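PDB 5XTF: 2,3-dihydroxy-2,3-dihydrophenylpropionate dehydrogenase from Pseudomonas sp. MC1, which catalyses the NAD(+)-dependent oxidation of naphthalene cis-dihydrodiol to 1,2-dihydroxynaphthalene, a step in the breakdown of aromatic hydrocarbons. Local coordinates for residues Val160-Val165 against Ala174-Val179; Ala105-Tyr110 against Asp126-Ile131. All coordinates share one frame; numbering follows the deposited sequence.

Contact 1 of 2, residues Val160-Val165 against Ala174-Val179; sequences VSSHAV and ASKHAV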
# COMPACT_ATOMS: atom_id res chain seq x y z
N VAL B 160 10.72 1.41 -9.16
CA VAL B 160 9.38 0.92 -9.44
C VAL B 160 9.24 -0.50 -8.92
O VAL B 160 8.14 -0.95 -8.57
CB VAL B 160 9.03 1.01 -10.94
CG1 VAL B 160 9.89 0.06 -11.75
CG2 VAL B 160 7.54 0.71 -11.17
N SER B 161 10.36 -1.23 -8.86
CA SER B 161 10.41 -2.56 -8.27
C SER B 161 10.12 -2.55 -6.77
O SER B 161 9.91 -3.63 -6.19
CB SER B 161 11.78 -3.19 -8.52
OG SER B 161 11.94 -3.55 -9.89
N SER B 162 10.11 -1.38 -6.13
CA SER B 162 9.67 -1.30 -4.75
C SER B 162 8.16 -1.48 -4.60
O SER B 162 7.69 -1.73 -3.49
CB SER B 162 10.06 0.05 -4.15
OG SER B 162 11.45 0.31 -4.30
N HIS B 163 7.39 -1.35 -5.68
CA HIS B 163 5.93 -1.37 -5.62
C HIS B 163 5.31 -2.48 -6.46
O HIS B 163 4.32 -3.08 -6.03
CB HIS B 163 5.35 -0.01 -6.07
CG HIS B 163 6.13 1.17 -5.58
ND1 HIS B 163 6.06 1.61 -4.27
CD2 HIS B 163 7.04 1.96 -6.20
CE1 HIS B 163 6.88 2.64 -4.12
NE2 HIS B 163 7.49 2.87 -5.27
N ALA B 164 5.86 -2.77 -7.63
CA ALA B 164 5.27 -3.72 -8.57
C ALA B 164 6.33 -4.73 -9.00
O ALA B 164 7.53 -4.56 -8.74
CB ALA B 164 4.68 -3.01 -9.79
N VAL B 165 5.88 -5.78 -9.68
CA VAL B 165 6.78 -6.80 -10.23
C VAL B 165 6.99 -6.50 -11.71
O VAL B 165 6.40 -5.58 -12.26
CB VAL B 165 6.22 -8.21 -10.04
CG1 VAL B 165 5.85 -8.44 -8.58
CG2 VAL B 165 5.01 -8.42 -10.93
N ALA B 174 13.08 -7.70 -3.88
CA ALA B 174 13.15 -7.75 -2.42
C ALA B 174 14.05 -6.65 -1.87
O ALA B 174 13.73 -6.04 -0.85
CB ALA B 174 13.63 -9.13 -1.98
N SER B 175 15.17 -6.37 -2.55
CA SER B 175 16.04 -5.31 -2.06
C SER B 175 15.36 -3.95 -2.17
O SER B 175 15.48 -3.10 -1.29
CB SER B 175 17.37 -5.30 -2.81
OG SER B 175 17.25 -4.82 -4.14
N LYS B 176 14.62 -3.73 -3.25
CA LYS B 176 13.95 -2.46 -3.41
C LYS B 176 12.77 -2.31 -2.47
O LYS B 176 12.43 -1.19 -2.08
CB LYS B 176 13.54 -2.29 -4.87
CG LYS B 176 14.78 -2.00 -5.76
CD LYS B 176 15.51 -0.73 -5.28
CE LYS B 176 16.65 -0.33 -6.21
NZ LYS B 176 17.28 0.95 -5.76
N HIS B 177 12.13 -3.42 -2.07
CA HIS B 177 11.14 -3.32 -1.00
C HIS B 177 11.79 -3.01 0.34
O HIS B 177 11.24 -2.25 1.15
CB HIS B 177 10.33 -4.60 -0.92
CG HIS B 177 9.20 -4.65 -1.90
ND1 HIS B 177 9.40 -4.86 -3.25
CD2 HIS B 177 7.87 -4.51 -1.73
CE1 HIS B 177 8.23 -4.85 -3.86
NE2 HIS B 177 7.29 -4.64 -2.96
N ALA B 178 12.97 -3.58 0.61
CA ALA B 178 13.66 -3.24 1.85
C ALA B 178 13.93 -1.74 1.94
O ALA B 178 13.81 -1.15 3.02
CB ALA B 178 14.95 -4.05 1.97
N VAL B 179 14.24 -1.08 0.81
CA VAL B 179 14.47 0.37 0.85
C VAL B 179 13.22 1.11 1.31
O VAL B 179 13.29 2.01 2.16
CB VAL B 179 14.97 0.89 -0.51
CG1 VAL B 179 15.20 2.37 -0.44
CG2 VAL B 179 16.28 0.19 -0.92
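Lys176 meets Ser161 and Ser162 with the foot of its side chain and with its backbone carbonyl. Lys176 CB lies 3.4 Å from Ser162 OG and 3.9 Å from Ser161 C, the carbonyl carbon. The Lys176 carbonyl O accepts a hydrogen bond of 2.9 Å from Ser162 OG. The donor stands above the carbonyl plane, about 60° out of it. CG of Lys176 is anti to the carbonyl carbon (chi1 -73°). With the bend at chi2, the chain carries NZ past the serines to Ala158 O and, weakly, to Thr157 O. Lys176 is an NAD(+)-binding residue and, with Tyr172, forms the YxxxK motif of the SDR family.

His177 comes next and sets its ring against the carbonyl oxygens of Ser161 and Ser162. Ser162 O sits over one face, offset toward the rim, 3.0 Å from His177 NE2. Ser161 O approaches the ring obliquely, 3.1 Å from His177 CE1. Neither carbonyl is hydrogen-bonded to the ring. Instead ND1 bonds to Ile173 O one helical turn back, and NE2 to Lys184 NZ of the second subunit. Two bonds thus fix the rotation of the ring. They are consistent with a neutral imidazole that carries its proton on ND1.

The 3-10 turn follows strand 153-157 and packs on helix 170-190. Ser161 also touches Tyr172 and Ile173 of that helix. His163 reaches strand 266-269 and bonds to Ser200 of strand 195-201. Helix 118-150 packs against Ala174, Ser175 and Val179.

Contact 2 of 2, residues Ala105-Tyr110 against Asp126-Ile131; sequences AGIWDY and DEIFDI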
# COMPACT_ATOMS: atom_id res chain seq x y z
N ALA B 105 23.53 4.79 -5.28
CA ALA B 105 24.24 3.75 -6.00
C ALA B 105 23.41 2.46 -5.97
O ALA B 105 22.89 2.06 -4.93
CB ALA B 105 25.63 3.53 -5.39
N GLY B 106 23.23 1.85 -7.14
CA GLY B 106 22.40 0.66 -7.24
C GLY B 106 23.00 -0.35 -8.20
O GLY B 106 23.94 -0.05 -8.94
N ILE B 107 22.45 -1.56 -8.15
CA ILE B 107 22.81 -2.63 -9.07
C ILE B 107 21.56 -3.46 -9.35
O ILE B 107 20.68 -3.60 -8.49
CB ILE B 107 23.96 -3.52 -8.53
CG1 ILE B 107 24.53 -4.41 -9.63
CG2 ILE B 107 23.49 -4.41 -7.39
CD1 ILE B 107 25.64 -5.31 -9.14
N TRP B 108 21.49 -4.00 -10.56
CA TRP B 108 20.39 -4.84 -11.01
C TRP B 108 20.73 -6.32 -10.80
O TRP B 108 21.85 -6.68 -10.45
CB TRP B 108 20.09 -4.58 -12.50
CG TRP B 108 18.71 -4.98 -12.94
CD1 TRP B 108 17.58 -4.97 -12.19
CD2 TRP B 108 18.33 -5.46 -14.24
NE1 TRP B 108 16.51 -5.41 -12.93
CE2 TRP B 108 16.94 -5.72 -14.20
CE3 TRP B 108 19.03 -5.69 -15.43
CZ2 TRP B 108 16.24 -6.20 -15.31
CZ3 TRP B 108 18.33 -6.17 -16.52
CH2 TRP B 108 16.95 -6.41 -16.46
N ASP B 109 19.73 -7.19 -11.02
CA ASP B 109 19.95 -8.63 -10.96
C ASP B 109 19.66 -9.34 -12.27
O ASP B 109 19.74 -10.57 -12.31
CB ASP B 109 19.13 -9.26 -9.83
CG ASP B 109 17.64 -9.38 -10.15
OD1 ASP B 109 17.16 -8.76 -11.12
OD2 ASP B 109 16.96 -10.09 -9.37
N TYR B 110 19.33 -8.61 -13.34
CA TYR B 110 19.18 -9.19 -14.68
C TYR B 110 18.21 -10.37 -14.67
O TYR B 110 18.47 -11.42 -15.26
CB TYR B 110 20.55 -9.57 -15.26
CG TYR B 110 21.48 -8.38 -15.38
CD1 TYR B 110 21.55 -7.65 -16.57
CD2 TYR B 110 22.26 -7.96 -14.31
CE1 TYR B 110 22.38 -6.54 -16.68
CE2 TYR B 110 23.10 -6.84 -14.42
CZ TYR B 110 23.15 -6.15 -15.61
OH TYR B 110 23.97 -5.05 -15.72
N ASP B 126 24.05 -11.63 -2.19
CA ASP B 126 25.01 -10.87 -1.40
C ASP B 126 25.36 -9.56 -2.09
O ASP B 126 25.48 -8.51 -1.44
CB ASP B 126 26.26 -11.72 -1.15
CG ASP B 126 25.94 -13.00 -0.35
OD1 ASP B 126 24.85 -13.09 0.26
OD2 ASP B 126 26.79 -13.93 -0.31
N GLU B 127 25.51 -9.59 -3.42
CA GLU B 127 25.89 -8.36 -4.10
C GLU B 127 24.73 -7.38 -4.14
O GLU B 127 24.92 -6.17 -3.94
CB GLU B 127 26.41 -8.70 -5.51
CG GLU B 127 27.62 -7.88 -5.93
CD GLU B 127 28.26 -8.38 -7.23
OE1 GLU B 127 28.37 -9.61 -7.42
OE2 GLU B 127 28.65 -7.52 -8.06
N ILE B 128 23.51 -7.88 -4.33
CA ILE B 128 22.36 -6.99 -4.44
C ILE B 128 22.08 -6.31 -3.10
O ILE B 128 21.92 -5.09 -3.03
CB ILE B 128 21.13 -7.76 -4.95
CG1 ILE B 128 21.26 -7.97 -6.46
CG2 ILE B 128 19.85 -7.00 -4.65
CD1 ILE B 128 20.90 -9.33 -6.88
N PHE B 129 22.07 -7.09 -2.02
CA PHE B 129 21.71 -6.50 -0.74
C PHE B 129 22.84 -5.66 -0.14
O PHE B 129 22.56 -4.66 0.55
CB PHE B 129 21.24 -7.59 0.21
CG PHE B 129 19.79 -7.95 0.01
CD1 PHE B 129 19.41 -8.75 -1.05
CD2 PHE B 129 18.81 -7.45 0.86
CE1 PHE B 129 18.07 -9.05 -1.26
CE2 PHE B 129 17.47 -7.74 0.66
CZ PHE B 129 17.10 -8.55 -0.40
N ASP B 130 24.10 -6.01 -0.41
CA ASP B 130 25.20 -5.15 0.01
C ASP B 130 25.10 -3.77 -0.62
O ASP B 130 25.32 -2.75 0.05
CB ASP B 130 26.55 -5.79 -0.32
CG ASP B 130 26.93 -6.87 0.66
OD1 ASP B 130 26.38 -6.83 1.78
OD2 ASP B 130 27.75 -7.75 0.31
N ILE B 131 24.76 -3.71 -1.90
CA ILE B 131 24.77 -2.43 -2.63
C ILE B 131 23.45 -1.70 -2.49
O ILE B 131 23.42 -0.49 -2.22
CB ILE B 131 25.10 -2.66 -4.11
CG1 ILE B 131 26.52 -3.17 -4.28
CG2 ILE B 131 24.89 -1.38 -4.89
CD1 ILE B 131 26.83 -3.60 -5.70
O HOH W 1 24.43 2.39 -2.84
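Ile107 lays its side chain across that of Ile131 at about a right angle. Ile107 CB already lies 4.0 Å from Ile131 CD1. From CB the side chain forks. Ile107 CG2 comes closer, 3.8 Å from Ile131 CD1, and also reaches the helix backbone at Ile128 CA, 4.1 Å away. The other branch leaves with CG1 anti to the backbone N (chi1 -166°). At its end, Ile107 CD1 lies 3.9 Å from Glu127 OE2. The same methyl also meets Ile131 CD1. An alanine here would probably leave the Ile131 methyl CD1 with a gap where CG2 and CD1 had packed, and take from Glu127 OE2 the methyl it rests near.

On either side of Ile107 along the chain the loop touches the same helix. Ile131 CG2 rests 3.9 Å from Gly106 C, the carbonyl carbon. Asp109 CB lies a tight 3.4 Å from Ile128 CD1. The Asp109 carboxylate is turned to other partners: OD1 bonds to Gly169 N and Met111 N, and OD2 to Tyr172 N. Together these three backbone N-H groups hold the carboxylate, two of them at the start of helix 170-190 or just before it (Tyr172 and Gly169).

Ala105 O and Ile131 O, both acceptors, are joined by one water. It donates to Ala105 O at 2.6 Å and to Ile131 O at 3.1 Å. Ile107 N bonds to Asn132 OD1, just past the helical segment.

Ala105 and Gly106 continue from Asn104 as the NAG sequence found in SDR enzymes, and Ala105 lies beside the NAD(+)-binding Val78. The chemistry is mainly that of aliphatic packing. The fit of loop to helix is thus likely to rest largely on the shape of the aliphatic side chains, with the water and Asn132 adding polar links near the cofactor site.

In the fold
The centres of contacts 1 and 2 are 12 Å apart. Contact 2 comes first along the chain: both its segments precede those of contact 1. Each is a loop that follows a strand of the parallel Rossmann-type sheet, 100-103 for contact 2 and 153-157 for contact 1, set against the next helix. These two strands are neighbours in the sheet, and helices 118-150 and 170-190 touch. Ser175 of contact 1 packs on Ile128 and Phe129 of contact 2, and Ala174 also meets Phe129. Both contacts reach the second subunit of the tetramer. They also border the NAD(+) site, to which Lys176 of contact 1 belongs and which the loop of contact 2 flanks.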